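Local structure of 16S rRNA methyltransferase (Streptomyces sp. DSM 40477, 3MQ2) at residues Arg24-Val34 against Leu96-Leu105; Gly35-Tyr43 against Arg63-Ala71. The protein methylates the N1 position of adenine 1408 in 16S rRNA with S-adenosyl-L-methionine as donor, conferring resistance to aminoglycosides such as kanamycin and apramycin. All coordinates share one frame; numbering follows the deposited sequence.

Contact 1 of 2, residues Arg24-Val34 against Leu96-Leu105; sequences RSQYDDVVLDV and LSGVGELHVL. With SAH (S-adenosyl-L-homocysteine), chain C.
L32 and L102 lie side by side and point the same way from neighbouring parallel strands, CD2 of L32 meeting CD1 of L102 at 3.8 Å. CG lies anti to the backbone N in both (chi1 175°), which sends the two side chains out in step. L102 CD1 goes on to V34 CG2, 3.6 Å away, while L96 crosses the far end of L32 and V99 CG1 covers its CB. Branched aliphatic chains suit this buried face, filling it without a polar group to satisfy, and L32 also meets V55 and L57.

The face carrying V31, D33, E101 and H103 is more polar. V31 and E101 run alongside each other, and V31 CG1 sits over one face of the H103 ring, near its rim. H103 NE2 donates to the anti lone pair of E101 OE1 at 2.6 Å, nearly in the ring plane, and its ND1 bonds to H41; held at both nitrogens, the ring cannot easily turn. R52 pairs with the other oxygen of E101.

Backbone bonds join the strands, among them H103 N to L32 O at 2.8 Å. Before the strands begin, NH1 and NH2 of R24 both grip S97 O, which lies in the guanidinium plane; E21 shares the arginine's charge. At their C-terminal ends a water links D33 OD1, V34 O and L105 N, D33 OD2 hydrogen-bonds T36 OG1, and L105 O accepts from the amino N of SAH at 2.8 Å. The two strands are the central neighbours of the class I (Rossmann-like) methyltransferase sheet, order 3-2-1-4-5-7-6, which holds the cofactor at this end.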
loop_
_atom_site.group_PDB
_atom_site.type_symbol
_atom_site.label_atom_id
_atom_site.label_comp_id
_atom_site.label_asym_id
_atom_site.label_seq_id
_atom_site.Cartn_x
_atom_site.Cartn_y
_atom_site.Cartn_z
ATOM N N ARG A 24 4.462 8.959 -16.380
ATOM C CA ARG A 24 3.535 7.835 -16.407
ATOM C C ARG A 24 3.248 7.384 -17.831
ATOM O O ARG A 24 3.029 6.202 -18.075
ATOM C CB ARG A 24 2.200 8.225 -15.781
ATOM C CG ARG A 24 1.201 8.606 -16.852
ATOM C CD ARG A 24 -0.148 8.901 -16.300
ATOM N NE ARG A 24 -0.757 7.734 -15.696
ATOM C CZ ARG A 24 -1.669 7.821 -14.742
ATOM N NH1 ARG A 24 -2.046 9.024 -14.319
ATOM N NH2 ARG A 24 -2.201 6.723 -14.226
ATOM N N SER A 25 3.229 8.330 -18.768
ATOM C CA SER A 25 2.801 8.026 -20.134
ATOM C C SER A 25 3.749 7.045 -20.819
ATOM O O SER A 25 3.414 6.461 -21.846
ATOM C CB SER A 25 2.649 9.307 -20.962
ATOM O OG SER A 25 3.895 9.951 -21.153
ATOM N N GLN A 26 4.924 6.856 -20.226
ATOM C CA GLN A 26 5.936 5.968 -20.784
ATOM C C GLN A 26 5.768 4.530 -20.314
ATOM O O GLN A 26 6.437 3.625 -20.815
ATOM C CB GLN A 26 7.335 6.466 -20.416
ATOM C CG GLN A 26 7.581 7.926 -20.761
ATOM C CD GLN A 26 8.866 8.453 -20.160
ATOM O OE1 GLN A 26 9.596 7.722 -19.491
ATOM N NE2 GLN A 26 9.148 9.730 -20.391
ATOM N N TYR A 27 4.879 4.321 -19.348
ATOM C CA TYR A 27 4.680 2.994 -18.786
ATOM C C TYR A 27 3.293 2.446 -19.091
ATOM O O TYR A 27 2.388 3.189 -19.462
ATOM C CB TYR A 27 4.977 2.988 -17.276
ATOM C CG TYR A 27 6.425 3.323 -16.987
ATOM C CD1 TYR A 27 7.380 2.330 -16.937
ATOM C CD2 TYR A 27 6.836 4.638 -16.809
ATOM C CE1 TYR A 27 8.701 2.618 -16.701
ATOM C CE2 TYR A 27 8.170 4.942 -16.563
ATOM C CZ TYR A 27 9.095 3.917 -16.513
ATOM O OH TYR A 27 10.427 4.172 -16.282
ATOM N N ASP A 28 3.149 1.132 -18.963
ATOM C CA ASP A 28 1.898 0.463 -19.288
ATOM C C ASP A 28 0.824 0.742 -18.250
ATOM O O ASP A 28 -0.359 0.830 -18.577
ATOM C CB ASP A 28 2.115 -1.046 -19.405
ATOM C CG ASP A 28 2.907 -1.427 -20.639
ATOM O OD1 ASP A 28 3.023 -0.580 -21.552
ATOM O OD2 ASP A 28 3.399 -2.573 -20.700
ATOM N N ASP A 29 1.236 0.882 -16.996
ATOM C CA ASP A 29 0.275 1.047 -15.912
ATOM C C ASP A 29 0.979 1.569 -14.666
ATOM O O ASP A 29 2.204 1.640 -14.624
ATOM C CB ASP A 29 -0.402 -0.287 -15.617
ATOM C CG ASP A 29 -1.774 -0.127 -14.979
ATOM O OD1 ASP A 29 -2.228 1.027 -14.787
ATOM O OD2 ASP A 29 -2.400 -1.167 -14.684
ATOM N N VAL A 30 0.197 1.925 -13.657
ATOM C CA VAL A 30 0.759 2.451 -12.416
ATOM C C VAL A 30 0.321 1.589 -11.237
ATOM O O VAL A 30 -0.851 1.217 -11.132
ATOM C CB VAL A 30 0.321 3.913 -12.172
ATOM C CG1 VAL A 30 0.794 4.396 -10.808
ATOM C CG2 VAL A 30 0.856 4.830 -13.271
ATOM N N VAL A 31 1.271 1.273 -10.357
ATOM C CA VAL A 31 0.999 0.571 -9.105
ATOM C C VAL A 31 1.285 1.554 -7.988
ATOM O O VAL A 31 2.272 2.258 -8.063
ATOM C CB VAL A 31 1.955 -0.631 -8.936
ATOM C CG1 VAL A 31 1.766 -1.311 -7.586
ATOM C CG2 VAL A 31 1.761 -1.638 -10.071
ATOM N N LEU A 32 0.422 1.614 -6.976
ATOM C CA LEU A 32 0.615 2.539 -5.854
ATOM C C LEU A 32 0.681 1.773 -4.540
ATOM O O LEU A 32 -0.211 0.979 -4.247
ATOM C CB LEU A 32 -0.544 3.535 -5.792
ATOM C CG LEU A 32 -0.548 4.494 -4.599
ATOM C CD1 LEU A 32 0.659 5.427 -4.664
ATOM C CD2 LEU A 32 -1.829 5.309 -4.574
ATOM N N ASP A 33 1.730 2.012 -3.752
ATOM C CA ASP A 33 1.834 1.428 -2.416
ATOM C C ASP A 33 1.591 2.540 -1.395
ATOM O O ASP A 33 2.336 3.515 -1.359
ATOM C CB ASP A 33 3.220 0.807 -2.196
ATOM C CG ASP A 33 3.293 -0.048 -0.935
ATOM O OD1 ASP A 33 2.248 -0.589 -0.524
ATOM O OD2 ASP A 33 4.391 -0.193 -0.353
ATOM N N VAL A 34 0.551 2.393 -0.581
ATOM C CA VAL A 34 0.171 3.407 0.399
ATOM C C VAL A 34 0.662 3.019 1.790
ATOM O O VAL A 34 0.335 1.946 2.289
ATOM C CB VAL A 34 -1.366 3.598 0.419
ATOM C CG1 VAL A 34 -1.771 4.611 1.497
ATOM C CG2 VAL A 34 -1.860 4.018 -0.972
ATOM N N LEU A 96 -2.851 11.870 -7.881
ATOM C CA LEU A 96 -2.680 10.743 -8.787
ATOM C C LEU A 96 -4.015 10.403 -9.433
ATOM O O LEU A 96 -5.070 10.576 -8.833
ATOM C CB LEU A 96 -2.151 9.528 -8.012
ATOM C CG LEU A 96 -0.753 9.646 -7.398
ATOM C CD1 LEU A 96 -0.543 8.628 -6.286
ATOM C CD2 LEU A 96 0.304 9.485 -8.471
ATOM N N SER A 97 -3.974 9.901 -10.659
ATOM C CA SER A 97 -5.202 9.468 -11.295
ATOM C C SER A 97 -4.936 8.203 -12.091
ATOM O O SER A 97 -3.825 7.991 -12.570
ATOM C CB SER A 97 -5.724 10.557 -12.229
ATOM O OG SER A 97 -4.717 10.909 -13.160
ATOM N N GLY A 98 -5.953 7.362 -12.205
ATOM C CA GLY A 98 -5.882 6.166 -13.027
ATOM C C GLY A 98 -4.921 5.073 -12.578
ATOM O O GLY A 98 -4.461 4.275 -13.394
ATOM N N VAL A 99 -4.610 5.025 -11.288
ATOM C CA VAL A 99 -3.798 3.927 -10.753
ATOM C C VAL A 99 -4.479 2.592 -11.087
ATOM O O VAL A 99 -5.699 2.491 -11.015
ATOM C CB VAL A 99 -3.614 4.069 -9.230
ATOM C CG1 VAL A 99 -2.985 2.805 -8.642
ATOM C CG2 VAL A 99 -2.771 5.314 -8.900
ATOM N N GLY A 100 -3.691 1.577 -11.453
ATOM C CA GLY A 100 -4.236 0.287 -11.862
ATOM C C GLY A 100 -4.140 -0.826 -10.837
ATOM O O GLY A 100 -4.800 -1.864 -10.962
ATOM N N GLU A 101 -3.309 -0.618 -9.822
ATOM C CA GLU A 101 -3.134 -1.611 -8.769
ATOM C C GLU A 101 -2.722 -0.867 -7.509
ATOM O O GLU A 101 -1.833 -0.010 -7.549
ATOM C CB GLU A 101 -2.068 -2.624 -9.184
ATOM C CG GLU A 101 -1.708 -3.644 -8.102
ATOM C CD GLU A 101 -0.918 -4.813 -8.657
ATOM O OE1 GLU A 101 -0.286 -5.540 -7.864
ATOM O OE2 GLU A 101 -0.934 -5.011 -9.890
ATOM N N LEU A 102 -3.411 -1.164 -6.412
ATOM C CA LEU A 102 -3.217 -0.470 -5.149
ATOM C C LEU A 102 -2.858 -1.471 -4.050
ATOM O O LEU A 102 -3.551 -2.476 -3.876
ATOM C CB LEU A 102 -4.506 0.249 -4.772
ATOM C CG LEU A 102 -4.518 0.932 -3.412
ATOM C CD1 LEU A 102 -3.648 2.176 -3.478
ATOM C CD2 LEU A 102 -5.946 1.299 -3.041
ATOM N N HIS A 103 -1.769 -1.202 -3.326
ATOM C CA HIS A 103 -1.354 -2.045 -2.202
ATOM C C HIS A 103 -1.402 -1.264 -0.901
ATOM O O HIS A 103 -0.986 -0.110 -0.846
ATOM C CB HIS A 103 0.077 -2.565 -2.392
ATOM C CG HIS A 103 0.260 -3.440 -3.587
ATOM N ND1 HIS A 103 1.490 -3.956 -3.943
ATOM C CD2 HIS A 103 -0.616 -3.882 -4.520
ATOM C CE1 HIS A 103 1.360 -4.684 -5.035
ATOM N NE2 HIS A 103 0.090 -4.659 -5.405
ATOM N N VAL A 104 -1.917 -1.901 0.144
ATOM C CA VAL A 104 -1.816 -1.357 1.494
ATOM C C VAL A 104 -1.343 -2.500 2.371
ATOM O O VAL A 104 -2.120 -3.413 2.673
ATOM C CB VAL A 104 -3.167 -0.861 2.031
ATOM C CG1 VAL A 104 -2.992 -0.290 3.468
ATOM C CG2 VAL A 104 -3.755 0.206 1.106
ATOM N N LEU A 105 -0.075 -2.473 2.769
ATOM C CA LEU A 105 0.506 -3.647 3.425
ATOM C C LEU A 105 0.826 -3.380 4.888
ATOM O O LEU A 105 1.541 -2.445 5.208
ATOM C CB LEU A 105 1.770 -4.110 2.692
ATOM C CG LEU A 105 1.669 -4.347 1.185
ATOM C CD1 LEU A 105 2.969 -4.955 0.672
ATOM C CD2 LEU A 105 0.499 -5.255 0.858
HETATM N N SAH C . 3.861 -1.276 4.175
HETATM C CA SAH C . 5.158 -1.122 4.811
HETATM C CB SAH C . 5.046 -0.322 6.107
HETATM C CG SAH C . 3.880 -0.731 7.000
HETATM S SD SAH C . 4.030 -0.016 8.657
HETATM C C SAH C . 5.744 -2.493 5.087
HETATM O O SAH C . 6.889 -2.618 5.523
HETATM O OXT SAH C . 5.065 -3.499 4.878
HETATM C "C5'" SAH C . 2.631 1.056 8.242
HETATM C "C4'" SAH C . 3.084 2.341 7.558
HETATM O "O4'" SAH C . 1.947 3.117 7.241
HETATM C "C3'" SAH C . 3.965 3.219 8.448
HETATM O "O3'" SAH C . 5.135 3.558 7.746
HETATM C "C2'" SAH C . 3.184 4.491 8.694
HETATM O "O2'" SAH C . 4.026 5.629 8.642
HETATM C "C1'" SAH C . 2.206 4.476 7.537
HETATM N N9 SAH C . 0.934 5.156 7.809
HETATM C C8 SAH C . 0.072 4.994 8.862
HETATM N N7 SAH C . -0.986 5.831 8.670
HETATM C C5 SAH C . -0.792 6.503 7.506
HETATM C C6 SAH C . -1.533 7.461 6.830
HETATM N N6 SAH C . -2.694 7.893 7.315
HETATM N N1 SAH C . -1.054 7.956 5.639
HETATM C C2 SAH C . 0.145 7.516 5.118
HETATM N N3 SAH C . 0.887 6.572 5.791
HETATM C C4 SAH C . 0.408 6.080 6.959
HETATM O O HOH W 1 1.751 -0.522 2.159
#

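Contact 2 of 2, residues Gly35-Tyr43 against Arg63-Ala71; sequences GTGDGKHPY and RMEKISAKA. With SAH (S-adenosyl-L-homocysteine), chain C.
R63 lays its guanidinium against the turn G37-D38 of the glycine-rich loop, the GxGxG signature (motif I) that follows the first strand of Rossmann-like methyltransferases and wraps round the cofactor. Bends at chi2 and chi3 fold the arginine back, bringing D38 N over one face of the group, 3.8 Å above its plane. NH1 also comes near O3' of SAH, and R63 CB touches G37 O. The backbone O of R63 receives a CA-H...O contact from D38. Glycine fits at G37, whose phi is positive and whose CA lies so near SAH that a CB would collide with it; the same holds for G35, whose O accepts from the amino N of SAH at 2.9 Å.

M64 follows, its flexible thioether crossing T36 at about a right angle, SD against T36 CG2 at 3.8 Å, with its CG 3.3 Å from G37 O. M64 O takes bonds from both N and OG of S68, which ties the start of helix 65-71 together.

I67 projects toward the other segment and is wedged between the loop and helix 40-48. Its CD1 reaches D38 O and lies unusually close to K40 CG, both at 3.2 Å, while CG2 packs on Y43 CD1. Its N donates to a water that also bonds D38 O and R63 O, bridging loop and helix. D38 OD1 meanwhile accepts from K40 N, an Asx turn that leads into helix 40-48.

At K70 the extended aliphatic chain crosses the phenol of Y43, CE lying 3.7 Å from OH, a hydroxyl that donates to the backbone O of G78. A71, small enough to fit at the ring's rim, places its CB near the ring plane, 4.3 Å from Y43 CE1.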
loop_
_atom_site.group_PDB
_atom_site.type_symbol
_atom_site.label_atom_id
_atom_site.label_comp_id
_atom_site.label_asym_id
_atom_site.label_seq_id
_atom_site.Cartn_x
_atom_site.Cartn_y
_atom_site.Cartn_z
ATOM N N GLY A 35 1.450 3.889 2.423
ATOM C CA GLY A 35 2.038 3.566 3.711
ATOM C C GLY A 35 3.215 2.622 3.569
ATOM O O GLY A 35 3.285 1.596 4.238
ATOM N N THR A 36 4.159 2.992 2.713
ATOM C CA THR A 36 5.207 2.074 2.264
ATOM C C THR A 36 6.346 1.876 3.272
ATOM O O THR A 36 7.160 0.939 3.137
ATOM C CB THR A 36 5.765 2.543 0.909
ATOM O OG1 THR A 36 6.429 1.462 0.239
ATOM C CG2 THR A 36 6.727 3.716 1.104
ATOM N N GLY A 37 6.429 2.745 4.276
ATOM C CA GLY A 37 7.435 2.568 5.315
ATOM C C GLY A 37 8.828 2.720 4.733
ATOM O O GLY A 37 9.108 3.718 4.066
ATOM N N ASP A 38 9.707 1.745 4.965
ATOM C CA ASP A 38 11.052 1.827 4.385
ATOM C C ASP A 38 11.123 1.610 2.868
ATOM O O ASP A 38 12.177 1.820 2.263
ATOM C CB ASP A 38 12.061 0.929 5.116
ATOM C CG ASP A 38 11.816 -0.550 4.902
ATOM O OD1 ASP A 38 11.074 -0.943 3.972
ATOM O OD2 ASP A 38 12.404 -1.336 5.672
ATOM N N GLY A 39 10.009 1.221 2.251
ATOM C CA GLY A 39 9.930 1.189 0.800
ATOM C C GLY A 39 10.529 -0.026 0.096
ATOM O O GLY A 39 10.714 -0.015 -1.122
ATOM N N LYS A 40 10.834 -1.075 0.854
ATOM C CA LYS A 40 11.436 -2.274 0.266
ATOM C C LYS A 40 10.487 -2.979 -0.703
ATOM O O LYS A 40 10.907 -3.497 -1.734
ATOM C CB LYS A 40 11.863 -3.249 1.367
ATOM C CG LYS A 40 13.009 -2.746 2.233
ATOM C CD LYS A 40 13.335 -3.726 3.354
ATOM C CE LYS A 40 14.521 -3.249 4.179
ATOM N NZ LYS A 40 15.759 -3.137 3.359
ATOM N N HIS A 41 9.200 -2.986 -0.374
ATOM C CA HIS A 41 8.217 -3.689 -1.195
ATOM C C HIS A 41 8.096 -3.104 -2.602
ATOM O O HIS A 41 8.201 -3.819 -3.590
ATOM C CB HIS A 41 6.848 -3.696 -0.496
ATOM C CG HIS A 41 5.715 -4.110 -1.384
ATOM N ND1 HIS A 41 5.600 -5.384 -1.901
ATOM C CD2 HIS A 41 4.654 -3.414 -1.858
ATOM C CE1 HIS A 41 4.515 -5.453 -2.652
ATOM N NE2 HIS A 41 3.920 -4.273 -2.638
ATOM N N PRO A 42 7.868 -1.785 -2.707
ATOM C CA PRO A 42 7.733 -1.228 -4.059
ATOM C C PRO A 42 9.033 -1.308 -4.857
ATOM O O PRO A 42 9.002 -1.342 -6.085
ATOM C CB PRO A 42 7.339 0.237 -3.804
ATOM C CG PRO A 42 7.758 0.515 -2.382
ATOM C CD PRO A 42 7.559 -0.801 -1.656
ATOM N N TYR A 43 10.167 -1.346 -4.168
ATOM C CA TYR A 43 11.438 -1.512 -4.857
ATOM C C TYR A 43 11.434 -2.872 -5.553
ATOM O O TYR A 43 11.788 -2.979 -6.729
ATOM C CB TYR A 43 12.607 -1.404 -3.879
ATOM C CG TYR A 43 13.951 -1.432 -4.564
ATOM C CD1 TYR A 43 14.580 -0.256 -4.955
ATOM C CD2 TYR A 43 14.589 -2.638 -4.829
ATOM C CE1 TYR A 43 15.812 -0.275 -5.589
ATOM C CE2 TYR A 43 15.820 -2.666 -5.471
ATOM C CZ TYR A 43 16.427 -1.482 -5.844
ATOM O OH TYR A 43 17.655 -1.505 -6.478
ATOM N N ARG A 63 11.626 7.538 6.757
ATOM C CA ARG A 63 11.658 6.084 6.592
ATOM C C ARG A 63 12.168 5.683 5.215
ATOM O O ARG A 63 12.815 4.654 5.056
ATOM C CB ARG A 63 10.267 5.468 6.790
ATOM C CG ARG A 63 9.666 5.627 8.174
ATOM C CD ARG A 63 10.471 4.908 9.249
ATOM N NE ARG A 63 10.702 3.491 8.963
ATOM C CZ ARG A 63 9.754 2.558 8.932
ATOM N NH1 ARG A 63 8.484 2.878 9.136
ATOM N NH2 ARG A 63 10.077 1.298 8.675
ATOM N N MET A 64 11.862 6.507 4.223
ATOM C CA MET A 64 12.166 6.192 2.836
ATOM C C MET A 64 13.559 6.654 2.396
ATOM O O MET A 64 13.928 6.476 1.239
ATOM C CB MET A 64 11.099 6.829 1.932
ATOM C CG MET A 64 9.665 6.337 2.214
ATOM S SD MET A 64 8.428 7.144 1.158
ATOM C CE MET A 64 8.226 8.722 2.004
ATOM N N GLU A 65 14.329 7.237 3.307
ATOM C CA GLU A 65 15.599 7.861 2.920
ATOM C C GLU A 65 16.539 6.936 2.144
ATOM O O GLU A 65 16.908 7.228 1.007
ATOM C CB GLU A 65 16.349 8.418 4.130
ATOM C CG GLU A 65 17.716 8.987 3.746
ATOM C CD GLU A 65 18.586 9.320 4.944
ATOM O OE1 GLU A 65 18.026 9.615 6.025
ATOM O OE2 GLU A 65 19.831 9.284 4.800
ATOM N N LYS A 66 16.939 5.835 2.775
ATOM C CA LYS A 66 17.926 4.931 2.184
ATOM C C LYS A 66 17.512 4.369 0.835
ATOM O O LYS A 66 18.265 4.457 -0.133
ATOM C CB LYS A 66 18.248 3.780 3.140
ATOM C CG LYS A 66 19.149 2.721 2.527
ATOM C CD LYS A 66 18.866 1.344 3.114
ATOM C CE LYS A 66 19.541 0.250 2.300
ATOM N NZ LYS A 66 19.108 0.276 0.875
ATOM N N ILE A 67 16.317 3.787 0.763
ATOM C CA ILE A 67 15.907 3.092 -0.456
ATOM C C ILE A 67 15.607 4.061 -1.600
ATOM O O ILE A 67 15.904 3.771 -2.755
ATOM C CB ILE A 67 14.738 2.126 -0.204
ATOM C CG1 ILE A 67 15.150 1.100 0.854
ATOM C CG2 ILE A 67 14.355 1.397 -1.481
ATOM C CD1 ILE A 67 14.272 -0.124 0.896
ATOM N N SER A 68 15.041 5.220 -1.273
ATOM C CA SER A 68 14.747 6.220 -2.302
ATOM C C SER A 68 16.040 6.770 -2.918
ATOM O O SER A 68 16.092 7.061 -4.110
ATOM C CB SER A 68 13.850 7.353 -1.761
ATOM O OG SER A 68 14.527 8.174 -0.816
ATOM N N ALA A 69 17.087 6.889 -2.104
ATOM C CA ALA A 69 18.385 7.335 -2.596
ATOM C C ALA A 69 18.979 6.297 -3.543
ATOM O O ALA A 69 19.503 6.630 -4.604
ATOM C CB ALA A 69 19.335 7.603 -1.436
ATOM N N LYS A 70 18.876 5.034 -3.155
ATOM C CA LYS A 70 19.375 3.940 -3.977
ATOM C C LYS A 70 18.615 3.870 -5.300
ATOM O O LYS A 70 19.213 3.717 -6.363
ATOM C CB LYS A 70 19.240 2.621 -3.221
ATOM C CG LYS A 70 19.633 1.397 -4.027
ATOM C CD LYS A 70 19.657 0.170 -3.134
ATOM C CE LYS A 70 20.270 -1.026 -3.838
ATOM N NZ LYS A 70 20.400 -2.186 -2.911
ATOM N N ALA A 71 17.293 4.009 -5.233
ATOM C CA ALA A 71 16.462 3.911 -6.428
ATOM C C ALA A 71 16.738 5.043 -7.411
ATOM O O ALA A 71 16.483 4.904 -8.605
ATOM C CB ALA A 71 14.970 3.882 -6.046
HETATM N N SAH C . 3.861 -1.276 4.175
HETATM C CA SAH C . 5.158 -1.122 4.811
HETATM C CB SAH C . 5.046 -0.322 6.107
HETATM C CG SAH C . 3.880 -0.731 7.000
HETATM S SD SAH C . 4.030 -0.016 8.657
HETATM C C SAH C . 5.744 -2.493 5.087
HETATM O O SAH C . 6.889 -2.618 5.523
HETATM O OXT SAH C . 5.065 -3.499 4.878
HETATM C "C5'" SAH C . 2.631 1.056 8.242
HETATM C "C4'" SAH C . 3.084 2.341 7.558
HETATM O "O4'" SAH C . 1.947 3.117 7.241
HETATM C "C3'" SAH C . 3.965 3.219 8.448
HETATM O "O3'" SAH C . 5.135 3.558 7.746
HETATM C "C2'" SAH C . 3.184 4.491 8.694
HETATM O "O2'" SAH C . 4.026 5.629 8.642
HETATM C "C1'" SAH C . 2.206 4.476 7.537
HETATM N N9 SAH C . 0.934 5.156 7.809
HETATM C C8 SAH C . 0.072 4.994 8.862
HETATM N N7 SAH C . -0.986 5.831 8.670
HETATM C C5 SAH C . -0.792 6.503 7.506
HETATM C C6 SAH C . -1.533 7.461 6.830
HETATM N N6 SAH C . -2.694 7.893 7.315
HETATM N N1 SAH C . -1.054 7.956 5.639
HETATM C C2 SAH C . 0.145 7.516 5.118
HETATM N N3 SAH C . 0.887 6.572 5.791
HETATM C C4 SAH C . 0.408 6.080 6.959
HETATM O O HOH W 2 14.465 3.207 3.020
#

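Overall arrangement
Contact 1 belongs to the buried centre of the mixed sheet; contact 2 is partly buried, where the loop and helix leaving strand 29-34 meet helix 65-71. The two are continuous in the chain, since 35-43 follows 24-34 directly, and contact 2 is nested within the loop closed by contact 1. A water bridges each, but in contact 1 it supplements direct backbone bonds, while in contact 2 no direct hydrogen bond joins the two segments and side-chain packing does the rest. They touch through H41, which packs on L105 and beside D33, and through P42 against D33. Both reach SAH: L105 O and G35 O hold its amino group from the two segment pairs.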